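Local coordinates for uncharacterized protein (Bombyx mori, PDB 5AZ0) that probably catalyses the NAD(P)H-dependent reduction of aldehydes or ketones, as an aldo-keto reductase (AKR2E5) built on a TIM barrel, at residues V200-S205 against L264-Q269; D208-C213 against Y268-V273; G227-S232 against K257-V262. All coordinates share one frame; numbering follows the deposited sequence.

Contact 1: V200-S205 against L264-Q269; sequences VNLNLS and LGYLYQ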
ATOM      1  N   VAL A 200      -0.266   3.618   7.928  1.00 27.37           N
ATOM      2  CA  VAL A 200      -1.243   3.931   8.969  1.00 24.36           C
ATOM      3  C   VAL A 200      -1.428   2.683   9.796  1.00 26.41           C
ATOM      4  O   VAL A 200      -1.562   1.569   9.273  1.00 25.63           O
ATOM      5  CB  VAL A 200      -2.605   4.341   8.443  1.00 25.79           C
ATOM      6  CG1 VAL A 200      -3.372   5.159   9.519  1.00 25.66           C
ATOM      7  CG2 VAL A 200      -2.471   5.191   7.189  1.00 25.69           C
ATOM      8  N   ASN A 201      -1.413   2.872  11.101  1.00 29.25           N
ATOM      9  CA  ASN A 201      -1.598   1.800  12.123  1.00 28.44           C
ATOM     10  C   ASN A 201      -1.981   2.450  13.508  1.00 30.96           C
ATOM     11  O   ASN A 201      -2.327   3.644  13.577  1.00 28.40           O
ATOM     12  CB  ASN A 201      -0.353   0.894  12.166  1.00 27.74           C
ATOM     13  CG  ASN A 201       0.919   1.691  12.361  1.00 30.55           C
ATOM     14  OD1 ASN A 201       1.076   2.385  13.400  1.00 30.20           O
ATOM     15  ND2 ASN A 201       1.869   1.563  11.424  1.00 26.53           N
ATOM     16  N   LEU A 202      -2.094   1.648  14.566  1.00 33.03           N
ATOM     17  CA  LEU A 202      -2.616   2.175  15.828  1.00 31.92           C
ATOM     18  C   LEU A 202      -1.654   3.212  16.514  1.00 31.68           C
ATOM     19  O   LEU A 202      -2.129   4.104  17.170  1.00 31.57           O
ATOM     20  CB  LEU A 202      -3.035   1.045  16.737  1.00 32.77           C
ATOM     21  CG  LEU A 202      -4.230   0.280  16.234  1.00 28.79           C
ATOM     22  CD1 LEU A 202      -4.329  -1.012  17.008  1.00 30.74           C
ATOM     23  CD2 LEU A 202      -5.528   1.090  16.343  1.00 32.68           C
ATOM     24  N   ASN A 203      -0.355   3.098  16.278  1.00 29.59           N
ATOM     25  CA  ASN A 203       0.640   4.004  16.776  1.00 29.52           C
ATOM     26  C   ASN A 203       0.923   5.191  15.888  1.00 35.44           C
ATOM     27  O   ASN A 203       1.457   6.193  16.410  1.00 32.25           O
ATOM     28  CB  ASN A 203       1.974   3.280  17.010  1.00 29.67           C
ATOM     29  CG  ASN A 203       1.859   2.165  18.049  1.00 34.77           C
ATOM     30  OD1 ASN A 203       2.446   1.115  17.916  1.00 39.28           O
ATOM     31  ND2 ASN A 203       1.058   2.391  19.068  1.00 32.98           N
ATOM     32  N   LEU A 204       0.637   5.070  14.558  1.00 30.92           N
ATOM     33  CA  LEU A 204       0.819   6.151  13.610  1.00 27.54           C
ATOM     34  C   LEU A 204      -0.482   6.444  12.887  1.00 30.95           C
ATOM     35  O   LEU A 204      -0.723   5.988  11.748  1.00 31.75           O
ATOM     36  CB  LEU A 204       1.899   5.804  12.624  1.00 28.41           C
ATOM     37  CG  LEU A 204       2.436   6.938  11.735  1.00 30.40           C
ATOM     38  CD1 LEU A 204       3.383   7.820  12.538  1.00 32.88           C
ATOM     39  CD2 LEU A 204       3.192   6.392  10.495  1.00 32.79           C
ATOM     40  N   SER A 205      -1.332   7.216  13.519  1.00 27.59           N
ATOM     41  CA  SER A 205      -2.653   7.474  12.949  1.00 30.79           C
ATOM     42  C   SER A 205      -2.659   8.364  11.720  1.00 27.54           C
ATOM     43  O   SER A 205      -3.645   8.342  11.007  1.00 31.04           O
ATOM     44  CB  SER A 205      -3.564   8.164  13.992  1.00 32.08           C
ATOM     45  OG  SER A 205      -3.166   9.542  14.141  1.00 34.96           O
ATOM     46  N   LEU A 264      -7.760  -3.978  11.957  1.00 33.39           N
ATOM     47  CA  LEU A 264      -8.216  -3.727  10.576  1.00 28.54           C
ATOM     48  C   LEU A 264      -9.570  -3.094  10.500  1.00 30.62           C
ATOM     49  O   LEU A 264      -9.850  -2.243   9.624  1.00 28.09           O
ATOM     50  CB  LEU A 264      -8.183  -4.984   9.677  1.00 27.91           C
ATOM     51  CG  LEU A 264      -6.801  -5.560   9.481  1.00 30.27           C
ATOM     52  CD1 LEU A 264      -6.826  -6.731   8.448  1.00 34.80           C
ATOM     53  CD2 LEU A 264      -5.768  -4.522   9.099  1.00 29.82           C
ATOM     54  N   GLY A 265     -10.462  -3.528  11.368  1.00 28.96           N
ATOM     55  CA  GLY A 265     -11.778  -2.951  11.361  1.00 27.53           C
ATOM     56  C   GLY A 265     -11.822  -1.475  11.762  1.00 25.32           C
ATOM     57  O   GLY A 265     -12.644  -0.712  11.267  1.00 24.57           O
ATOM     58  N   TYR A 266     -10.922  -1.095  12.646  1.00 28.02           N
ATOM     59  CA  TYR A 266     -10.759   0.291  13.079  1.00 29.22           C
ATOM     60  C   TYR A 266     -10.356   1.178  11.847  1.00 28.23           C
ATOM     61  O   TYR A 266     -11.048   2.185  11.499  1.00 28.13           O
ATOM     62  CB  TYR A 266      -9.717   0.313  14.184  1.00 27.79           C
ATOM     63  CG  TYR A 266      -9.397   1.716  14.622  1.00 32.96           C
ATOM     64  CD1 TYR A 266     -10.386   2.537  15.217  1.00 33.79           C
ATOM     65  CD2 TYR A 266      -8.135   2.259  14.401  1.00 32.55           C
ATOM     66  CE1 TYR A 266     -10.107   3.841  15.596  1.00 34.41           C
ATOM     67  CE2 TYR A 266      -7.821   3.572  14.819  1.00 35.78           C
ATOM     68  CZ  TYR A 266      -8.811   4.356  15.431  1.00 36.77           C
ATOM     69  OH  TYR A 266      -8.502   5.646  15.829  1.00 40.82           O
ATOM     70  N   LEU A 267      -9.336   0.708  11.116  1.00 26.40           N
ATOM     71  CA  LEU A 267      -8.878   1.403   9.871  1.00 25.39           C
ATOM     72  C   LEU A 267     -10.001   1.484   8.900  1.00 25.77           C
ATOM     73  O   LEU A 267     -10.262   2.570   8.292  1.00 27.21           O
ATOM     74  CB  LEU A 267      -7.631   0.757   9.223  1.00 24.72           C
ATOM     75  CG  LEU A 267      -6.395   0.829  10.121  1.00 27.00           C
ATOM     76  CD1 LEU A 267      -5.238   0.006   9.610  1.00 26.96           C
ATOM     77  CD2 LEU A 267      -5.905   2.268  10.321  1.00 30.47           C
ATOM     78  N   TYR A 268     -10.744   0.383   8.775  1.00 27.38           N
ATOM     79  CA  TYR A 268     -11.851   0.372   7.835  1.00 24.83           C
ATOM     80  C   TYR A 268     -12.845   1.413   8.223  1.00 28.03           C
ATOM     81  O   TYR A 268     -13.419   2.101   7.377  1.00 27.17           O
ATOM     82  CB  TYR A 268     -12.520  -1.003   7.815  1.00 27.73           C
ATOM     83  CG  TYR A 268     -13.823  -1.007   7.127  1.00 26.34           C
ATOM     84  CD1 TYR A 268     -13.904  -0.786   5.792  1.00 28.07           C
ATOM     85  CD2 TYR A 268     -15.004  -1.211   7.829  1.00 31.05           C
ATOM     86  CE1 TYR A 268     -15.117  -0.762   5.126  1.00 27.72           C
ATOM     87  CE2 TYR A 268     -16.249  -1.203   7.167  1.00 33.41           C
ATOM     88  CZ  TYR A 268     -16.304  -0.968   5.798  1.00 33.92           C
ATOM     89  OH  TYR A 268     -17.550  -0.909   5.109  1.00 31.20           O
ATOM     90  N   GLN A 269     -13.099   1.478   9.528  1.00 30.65           N
ATOM     91  CA  GLN A 269     -14.044   2.417  10.076  1.00 32.43           C
ATOM     92  C   GLN A 269     -13.560   3.893   9.994  1.00 30.34           C
ATOM     93  O   GLN A 269     -14.384   4.753   9.948  1.00 25.54           O
ATOM     94  CB  GLN A 269     -14.351   2.076  11.544  1.00 36.07           C
ATOM     95  CG  GLN A 269     -15.654   2.735  12.025  1.00 44.21           C
ATOM     96  CD  GLN A 269     -16.189   2.151  13.346  1.00 43.31           C
ATOM     97  OE1 GLN A 269     -16.356   0.935  13.488  1.00 42.74           O
ATOM     98  NE2 GLN A 269     -16.445   3.026  14.304  1.00 41.08           N
TER
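Leu202 and Tyr266 meet at a slant, the leucine bringing one methyl against one side of the phenol ring. CD2 of Leu202 lies 3.5 Å from Tyr266 CD2 and almost as near to Tyr266 CE2, so the methyl lies beside the CD2-CE2 side of the ring. The ring is carried out from the helix with its CG anti to the backbone N (chi1 175°), which extends it toward the loop. A second pair lies deeper. Val200 and Leu267 run past each other in opposite directions, and they touch through branch ends, with Val200 CG1 3.9 Å from Leu267 CD2. The other leucine methyl, CD1, rests 4.0 Å from the carbonyl O of Val200, so the fork of Leu267 spans both side chain and backbone of the valine.

In the eight-stranded parallel barrel of an aldo-keto reductase, residues 200-205 form the loop that leaves strand 195-199 and leads to helix 207-215, while 264-269 is the last part of helix 259-269. The loop keeps its shape by an Asx motif: Asn201 OD1 accepts from Leu204 N at 3.0 Å, the donor standing 36° out of the carbonyl plane, and more weakly from Asn203 N. The amide's other end, ND2, bonds to Glu199 and to the backbone O of Ser224, which fixes the rotation of the whole group. The CB of Asn201 is directed away from the helix, leaving the apolar neighbours to make the contact. Leu303 of helix 297-304 touches both Leu202 and Tyr266, and Leu267 also packs on Ser274 of strand 273-274.

Contact 2: D208-C213 against Y268-V273; sequences DLVDYC and YQRGIV. With ACT (acetate ion), chain J.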
ATOM      1  N   ASP A 208      -3.911  14.192  10.663  1.00 25.73           N
ATOM      2  CA  ASP A 208      -4.001  15.409   9.823  1.00 29.54           C
ATOM      3  C   ASP A 208      -3.859  15.041   8.344  1.00 27.91           C
ATOM      4  O   ASP A 208      -4.568  15.576   7.511  1.00 24.85           O
ATOM      5  CB  ASP A 208      -2.905  16.455  10.176  1.00 28.25           C
ATOM      6  CG  ASP A 208      -3.161  17.160  11.530  1.00 34.17           C
ATOM      7  OD1 ASP A 208      -4.213  16.973  12.119  1.00 30.13           O
ATOM      8  OD2 ASP A 208      -2.252  17.842  12.031  1.00 40.83           O
ATOM      9  N   LEU A 209      -2.880  14.187   8.036  1.00 27.24           N
ATOM     10  CA  LEU A 209      -2.678  13.761   6.617  1.00 27.20           C
ATOM     11  C   LEU A 209      -3.937  13.004   6.068  1.00 21.34           C
ATOM     12  O   LEU A 209      -4.480  13.370   5.036  1.00 22.90           O
ATOM     13  CB  LEU A 209      -1.386  12.968   6.482  1.00 25.79           C
ATOM     14  CG  LEU A 209      -0.990  12.409   5.070  1.00 27.26           C
ATOM     15  CD1 LEU A 209      -1.018  13.501   4.034  1.00 24.58           C
ATOM     16  CD2 LEU A 209       0.362  11.662   5.183  1.00 27.57           C
ATOM     17  N   VAL A 210      -4.509  12.138   6.878  1.00 20.84           N
ATOM     18  CA  VAL A 210      -5.717  11.413   6.460  1.00 21.94           C
ATOM     19  C   VAL A 210      -6.873  12.371   6.236  1.00 25.81           C
ATOM     20  O   VAL A 210      -7.558  12.296   5.232  1.00 25.39           O
ATOM     21  CB  VAL A 210      -6.060  10.321   7.481  1.00 23.22           C
ATOM     22  CG1 VAL A 210      -7.447   9.705   7.251  1.00 24.32           C
ATOM     23  CG2 VAL A 210      -4.996   9.240   7.458  1.00 24.03           C
ATOM     24  N   ASP A 211      -7.076  13.301   7.169  1.00 26.93           N
ATOM     25  CA  ASP A 211      -8.161  14.246   7.073  1.00 24.39           C
ATOM     26  C   ASP A 211      -7.984  15.113   5.865  1.00 22.24           C
ATOM     27  O   ASP A 211      -8.922  15.382   5.160  1.00 22.35           O
ATOM     28  CB  ASP A 211      -8.244  15.146   8.361  1.00 25.79           C
ATOM     29  CG  ASP A 211      -8.742  14.387   9.600  1.00 27.78           C
ATOM     30  OD1 ASP A 211      -9.274  13.246   9.509  1.00 33.12           O
ATOM     31  OD2 ASP A 211      -8.553  14.912  10.697  1.00 34.74           O
ATOM     32  N   TYR A 212      -6.769  15.569   5.644  1.00 22.49           N
ATOM     33  CA  TYR A 212      -6.515  16.400   4.458  1.00 22.56           C
ATOM     34  C   TYR A 212      -6.843  15.627   3.148  1.00 23.75           C
ATOM     35  O   TYR A 212      -7.497  16.145   2.196  1.00 25.90           O
ATOM     36  CB  TYR A 212      -5.038  16.886   4.428  1.00 23.51           C
ATOM     37  CG  TYR A 212      -4.794  17.791   3.239  1.00 26.39           C
ATOM     38  CD1 TYR A 212      -5.267  19.123   3.231  1.00 28.97           C
ATOM     39  CD2 TYR A 212      -4.182  17.337   2.113  1.00 25.17           C
ATOM     40  CE1 TYR A 212      -5.076  19.943   2.127  1.00 27.80           C
ATOM     41  CE2 TYR A 212      -4.025  18.129   0.988  1.00 25.67           C
ATOM     42  CZ  TYR A 212      -4.464  19.419   0.995  1.00 28.87           C
ATOM     43  OH  TYR A 212      -4.273  20.169  -0.147  1.00 27.84           O
ATOM     44  N   CYS A 213      -6.371  14.399   3.080  1.00 22.58           N
ATOM     45  CA  CYS A 213      -6.667  13.546   1.853  1.00 22.66           C
ATOM     46  C   CYS A 213      -8.149  13.359   1.639  1.00 19.89           C
ATOM     47  O   CYS A 213      -8.669  13.619   0.547  1.00 17.78           O
ATOM     48  CB  CYS A 213      -5.905  12.200   1.925  1.00 21.95           C
ATOM     49  SG  CYS A 213      -4.062  12.384   1.699  1.00 23.87           S
ATOM     50  N   TYR A 268     -10.744   0.383   8.775  1.00 27.38           N
ATOM     51  CA  TYR A 268     -11.851   0.372   7.835  1.00 24.83           C
ATOM     52  C   TYR A 268     -12.845   1.413   8.223  1.00 28.03           C
ATOM     53  O   TYR A 268     -13.419   2.101   7.377  1.00 27.17           O
ATOM     54  CB  TYR A 268     -12.520  -1.003   7.815  1.00 27.73           C
ATOM     55  CG  TYR A 268     -13.823  -1.007   7.127  1.00 26.34           C
ATOM     56  CD1 TYR A 268     -13.904  -0.786   5.792  1.00 28.07           C
ATOM     57  CD2 TYR A 268     -15.004  -1.211   7.829  1.00 31.05           C
ATOM     58  CE1 TYR A 268     -15.117  -0.762   5.126  1.00 27.72           C
ATOM     59  CE2 TYR A 268     -16.249  -1.203   7.167  1.00 33.41           C
ATOM     60  CZ  TYR A 268     -16.304  -0.968   5.798  1.00 33.92           C
ATOM     61  OH  TYR A 268     -17.550  -0.909   5.109  1.00 31.20           O
ATOM     62  N   GLN A 269     -13.099   1.478   9.528  1.00 30.65           N
ATOM     63  CA  GLN A 269     -14.044   2.417  10.076  1.00 32.43           C
ATOM     64  C   GLN A 269     -13.560   3.893   9.994  1.00 30.34           C
ATOM     65  O   GLN A 269     -14.384   4.753   9.948  1.00 25.54           O
ATOM     66  CB  GLN A 269     -14.351   2.076  11.544  1.00 36.07           C
ATOM     67  CG  GLN A 269     -15.654   2.735  12.025  1.00 44.21           C
ATOM     68  CD  GLN A 269     -16.189   2.151  13.346  1.00 43.31           C
ATOM     69  OE1 GLN A 269     -16.356   0.935  13.488  1.00 42.74           O
ATOM     70  NE2 GLN A 269     -16.445   3.026  14.304  1.00 41.08           N
ATOM     71  N   ARG A 270     -12.245   4.141   9.943  1.00 27.13           N
ATOM     72  CA  ARG A 270     -11.707   5.446   9.521  1.00 28.98           C
ATOM     73  C   ARG A 270     -11.853   5.744   8.026  1.00 29.41           C
ATOM     74  O   ARG A 270     -11.477   6.844   7.582  1.00 26.08           O
ATOM     75  CB  ARG A 270     -10.254   5.608   9.930  1.00 27.89           C
ATOM     76  CG  ARG A 270      -9.965   5.359  11.404  1.00 25.57           C
ATOM     77  CD  ARG A 270      -8.513   5.739  11.765  1.00 26.54           C
ATOM     78  NE  ARG A 270      -8.165   7.110  11.338  1.00 25.82           N
ATOM     79  CZ  ARG A 270      -6.917   7.534  11.173  1.00 24.69           C
ATOM     80  NH1 ARG A 270      -5.886   6.728  11.391  1.00 25.39           N
ATOM     81  NH2 ARG A 270      -6.693   8.754  10.725  1.00 25.82           N
ATOM     82  N   GLY A 271     -12.433   4.825   7.242  1.00 26.66           N
ATOM     83  CA  GLY A 271     -12.500   4.990   5.781  1.00 26.48           C
ATOM     84  C   GLY A 271     -11.158   4.770   5.063  1.00 24.30           C
ATOM     85  O   GLY A 271     -10.938   5.279   3.972  1.00 24.50           O
ATOM     86  N   ILE A 272     -10.285   3.987   5.669  1.00 23.39           N
ATOM     87  CA  ILE A 272      -8.962   3.723   5.158  1.00 21.45           C
ATOM     88  C   ILE A 272      -8.905   2.275   4.625  1.00 24.94           C
ATOM     89  O   ILE A 272      -9.362   1.365   5.310  1.00 24.02           O
ATOM     90  CB  ILE A 272      -7.926   3.903   6.293  1.00 22.69           C
ATOM     91  CG1 ILE A 272      -7.920   5.383   6.686  1.00 24.13           C
ATOM     92  CG2 ILE A 272      -6.554   3.493   5.828  1.00 21.65           C
ATOM     93  CD1 ILE A 272      -7.026   5.753   7.876  1.00 26.91           C
ATOM     94  N   VAL A 273      -8.332   2.117   3.403  1.00 22.85           N
ATOM     95  CA  VAL A 273      -8.110   0.855   2.748  1.00 22.51           C
ATOM     96  C   VAL A 273      -6.881   0.272   3.421  1.00 21.89           C
ATOM     97  O   VAL A 273      -5.945   0.989   3.630  1.00 22.66           O
ATOM     98  CB  VAL A 273      -7.836   1.047   1.218  1.00 23.48           C
ATOM     99  CG1 VAL A 273      -7.426  -0.269   0.575  1.00 25.80           C
ATOM    100  CG2 VAL A 273      -9.022   1.726   0.487  1.00 23.02           C
TER
HETATM  101  C   ACT J 409      -1.329  13.303  13.099  0.80 38.26           C
HETATM  102  O   ACT J 409      -1.943  14.269  12.645  0.80 36.95           O
HETATM  103  OXT ACT J 409      -0.431  12.849  12.401  0.80 44.67           O
HETATM  104  CH3 ACT J 409      -1.664  12.603  14.399  0.80 38.57           C
HETATM  105  O   HOH W   1      -8.437  10.971  10.650  1.00 33.31           O
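Val210 faces two unlike partners, the guanidinium group of Arg270 and the terminal methyl of Ile272, and meets each side chain at about a right angle. The packed part combines an apolar pair with the guanidinium: Val210 CG1 lies 4.0 Å from Ile272 CD1, with CG2 only slightly farther. That same CD1 sits over the centre of one face of the Arg270 guanidinium, 3.7 Å above its plane. Arg270 NH2 in turn lies obliquely against Val210, 3.7 Å from its CB and as near to both methyls, so the valine, the isoleucine methyl and the guanidinium meet in a three-way cluster, each touching the other two. A bend at chi3 (52°) brings the flat group back over the isoleucine.

Toward solvent, direct contact gives way to water. Asp211 OD1 and Arg270 NH2 stand 5.3 Å apart, opposite in charge but not touching, and one water joins them: it accepts from Arg270 NH2 at 2.8 Å, in the plane of the guanidinium at its edge, and donates to Asp211 OD1. The arginine's main polar anchor is the backbone O of Ser205, which accepts from NH1. An alanine in place of Val210 lacks CG1 and CG2, so Ile272 CD1 would probably lose its partner on the helix and NH2 keep only the CB, with a gap opened beside both. Farther along, an acetate ion, probably from the crystallisation liquor, accepts a nearly straight bond from Asp208 N.

The arginine and isoleucine flank Gly271, whose positive phi ends helix 259-269 in a Schellman motif and turns the chain toward strand 273-274. Ile272 also touches Ala222 of strand 219-223, while Leu209 packs against strand 195-199 and Tyr212 against helix 179-188, so the contact bridges helix 207-215 and the end of helix 259-269, on the outer side of the barrel strands.

Contact 3: G227-S232 against K257-V262; sequences GTMVPS and KTVTQV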
ATOM      1  N   GLY A 227       1.511  -2.075  12.237  1.00 30.90           N
ATOM      2  CA  GLY A 227       2.689  -1.444  12.761  1.00 34.52           C
ATOM      3  C   GLY A 227       3.611  -2.492  13.352  1.00 39.89           C
ATOM      4  O   GLY A 227       3.943  -3.471  12.682  1.00 38.15           O
ATOM      5  N   THR A 228       4.012  -2.312  14.612  1.00 40.65           N
ATOM      6  CA  THR A 228       4.921  -3.288  15.282  1.00 44.28           C
ATOM      7  C   THR A 228       4.139  -4.259  16.173  1.00 43.41           C
ATOM      8  O   THR A 228       4.702  -4.930  16.995  1.00 48.58           O
ATOM      9  CB  THR A 228       6.022  -2.561  16.110  1.00 47.01           C
ATOM     10  OG1 THR A 228       5.416  -1.642  17.038  1.00 42.61           O
ATOM     11  CG2 THR A 228       7.023  -1.798  15.176  1.00 45.79           C
ATOM     12  N   MET A 229       2.835  -4.368  16.001  1.00 44.30           N
ATOM     13  CA  MET A 229       2.048  -5.209  16.883  1.00 48.47           C
ATOM     14  C   MET A 229       2.340  -6.671  16.677  1.00 58.16           C
ATOM     15  O   MET A 229       2.396  -7.441  17.641  1.00 67.23           O
ATOM     16  CB  MET A 229       0.570  -4.986  16.679  1.00 44.81           C
ATOM     17  CG  MET A 229      -0.237  -5.790  17.655  1.00 42.30           C
ATOM     18  SD  MET A 229      -1.934  -5.300  17.578  1.00 49.02           S
ATOM     19  CE  MET A 229      -2.446  -6.120  16.071  1.00 48.78           C
ATOM     20  N   VAL A 230       2.461  -7.044  15.415  1.00 65.58           N
ATOM     21  CA  VAL A 230       2.836  -8.412  15.030  1.00 76.36           C
ATOM     22  C   VAL A 230       4.347  -8.727  15.230  1.00 78.22           C
ATOM     23  O   VAL A 230       5.199  -7.917  14.834  1.00 76.14           O
ATOM     24  CB  VAL A 230       2.400  -8.715  13.560  1.00 74.05           C
ATOM     25  CG1 VAL A 230       0.873  -8.715  13.453  1.00 69.05           C
ATOM     26  CG2 VAL A 230       3.048  -7.758  12.527  1.00 68.59           C
ATOM     27  N   PRO A 231       4.686  -9.909  15.817  1.00 90.65           N
ATOM     28  CA  PRO A 231       6.100 -10.338  16.025  1.00 97.54           C
ATOM     29  C   PRO A 231       7.185  -9.960  14.952  1.00101.31           C
ATOM     30  O   PRO A 231       8.259  -9.459  15.325  1.00 95.77           O
ATOM     31  CB  PRO A 231       5.968 -11.863  16.193  1.00 94.68           C
ATOM     32  CG  PRO A 231       4.630 -12.050  16.848  1.00 90.52           C
ATOM     33  CD  PRO A 231       3.757 -10.865  16.466  1.00 92.21           C
ATOM     34  N   SER A 232       6.921 -10.173  13.658  1.00 95.41           N
ATOM     35  CA  SER A 232       7.848  -9.699  12.609  1.00 96.08           C
ATOM     36  C   SER A 232       8.032  -8.172  12.628  1.00 95.09           C
ATOM     37  O   SER A 232       9.126  -7.681  12.885  1.00 90.47           O
ATOM     38  CB  SER A 232       7.355 -10.123  11.226  1.00 91.52           C
ATOM     39  OG  SER A 232       6.069  -9.591  10.968  1.00 90.68           O
ATOM     40  N   LYS A 257     -14.018 -10.926  17.965  1.00 57.78           N
ATOM     41  CA  LYS A 257     -13.006 -10.765  16.947  1.00 47.69           C
ATOM     42  C   LYS A 257     -11.673 -10.899  17.568  1.00 45.11           C
ATOM     43  O   LYS A 257     -11.499 -10.610  18.738  1.00 54.86           O
ATOM     44  CB  LYS A 257     -13.104  -9.346  16.319  1.00 49.56           C
ATOM     45  CG  LYS A 257     -14.360  -9.053  15.511  1.00 46.23           C
ATOM     46  CD  LYS A 257     -14.510  -9.964  14.266  1.00 48.31           C
ATOM     47  CE  LYS A 257     -15.910  -9.774  13.680  1.00 51.09           C
ATOM     48  NZ  LYS A 257     -16.148 -10.245  12.295  1.00 51.77           N
ATOM     49  N   THR A 258     -10.692 -11.219  16.755  1.00 42.36           N
ATOM     50  CA  THR A 258      -9.324 -11.175  17.200  1.00 39.00           C
ATOM     51  C   THR A 258      -8.724  -9.727  17.242  1.00 41.11           C
ATOM     52  O   THR A 258      -9.338  -8.732  16.828  1.00 36.22           O
ATOM     53  CB  THR A 258      -8.456 -12.060  16.302  1.00 45.69           C
ATOM     54  OG1 THR A 258      -8.225 -11.416  15.032  1.00 47.96           O
ATOM     55  CG2 THR A 258      -9.123 -13.469  16.079  1.00 45.56           C
ATOM     56  N   VAL A 259      -7.500  -9.659  17.732  1.00 40.37           N
ATOM     57  CA  VAL A 259      -6.822  -8.414  17.957  1.00 45.43           C
ATOM     58  C   VAL A 259      -6.467  -7.786  16.601  1.00 44.34           C
ATOM     59  O   VAL A 259      -6.642  -6.591  16.421  1.00 42.17           O
ATOM     60  CB  VAL A 259      -5.612  -8.600  18.882  1.00 41.12           C
ATOM     61  CG1 VAL A 259      -4.643  -7.438  18.805  1.00 48.34           C
ATOM     62  CG2 VAL A 259      -6.083  -8.761  20.322  1.00 44.96           C
ATOM     63  N   THR A 260      -6.010  -8.601  15.663  1.00 41.46           N
ATOM     64  CA  THR A 260      -5.684  -8.107  14.345  1.00 40.01           C
ATOM     65  C   THR A 260      -6.941  -7.641  13.635  1.00 34.24           C
ATOM     66  O   THR A 260      -6.914  -6.652  12.941  1.00 35.33           O
ATOM     67  CB  THR A 260      -4.937  -9.143  13.517  1.00 40.66           C
ATOM     68  OG1 THR A 260      -5.702 -10.330  13.461  1.00 39.28           O
ATOM     69  CG2 THR A 260      -3.619  -9.397  14.106  1.00 42.12           C
ATOM     70  N   GLN A 261      -8.053  -8.304  13.857  1.00 31.70           N
ATOM     71  CA  GLN A 261      -9.278  -7.885  13.247  1.00 33.50           C
ATOM     72  C   GLN A 261      -9.843  -6.576  13.767  1.00 36.88           C
ATOM     73  O   GLN A 261     -10.578  -5.881  13.023  1.00 31.84           O
ATOM     74  CB  GLN A 261     -10.370  -8.946  13.399  1.00 35.55           C
ATOM     75  CG  GLN A 261     -10.093 -10.248  12.657  1.00 41.15           C
ATOM     76  CD  GLN A 261     -11.098 -11.363  12.988  1.00 45.31           C
ATOM     77  OE1 GLN A 261     -11.492 -11.525  14.127  1.00 46.47           O
ATOM     78  NE2 GLN A 261     -11.558 -12.087  11.970  1.00 47.58           N
ATOM     79  N   VAL A 262      -9.605  -6.315  15.061  1.00 35.13           N
ATOM     80  CA  VAL A 262      -9.977  -5.074  15.656  1.00 37.12           C
ATOM     81  C   VAL A 262      -9.202  -3.957  14.966  1.00 29.09           C
ATOM     82  O   VAL A 262      -9.810  -3.032  14.516  1.00 30.79           O
ATOM     83  CB  VAL A 262      -9.736  -5.039  17.203  1.00 38.13           C
ATOM     84  CG1 VAL A 262      -9.917  -3.631  17.778  1.00 36.15           C
ATOM     85  CG2 VAL A 262     -10.733  -5.956  17.913  1.00 39.08           C
TER
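The thioether end of Met229 reaches the first turn of helix 259-269 and settles against Val259. Its SD lies 3.7 Å from Val259 CG1, and the methyl CE is just as near to that same carbon, so one valine branch receives both terminal atoms of the methionine. CE also comes 4.0 Å from Thr260 CG2, the methyl rather than the hydroxyl of the threonine. The methionine is extended up to its sulfur, with CG anti to the backbone N (chi1 -176°), and turns only at chi3 (77°), a bend that lays the methyl over the two helix residues.

Behind this first shell, the helix start is fixed by reciprocal bonds. Thr258 N donates to Gln261 OE1 at 2.8 Å, the donor tilted 18° from the carbonyl plane, and Gln261 N returns a weak, longer bond to Thr258 OG1. Thr258 OG1 is also hydrogen-bonded to Glu286, and Gln261 NE2 to the backbone O of the same glutamate. Val259 packs on Met248 and Leu249 of helix 246-255, while Phe226, in the same loop just before residues 227-232, touches Thr260. The paired bonds of Thr258 and Gln261 make a capping box at the N-terminus of the helix, against which the long loop after barrel strand 219-223 is laid.

All three contacts share helix 259-269 and its ends: contact 3 at the N-terminal turn, contact 1 in the later half, contact 2 at the C-terminal exit into strand 273-274. Each is largely buried, yet only in contact 2 does a charged side chain take part in the contact, with a water bridge beside it. Contacts 1 and 3 rest on apolar side chains, with their polar bonds made within a segment or to residues outside, none of them across the contact. Contacts 1 and 2 adjoin: the arginine of contact 2 reaches the loop of contact 1, and Ile272 N probably bonds to Leu267 O. Contacts 2 and 3 do not touch, their nearest atoms lying about 7 Å apart.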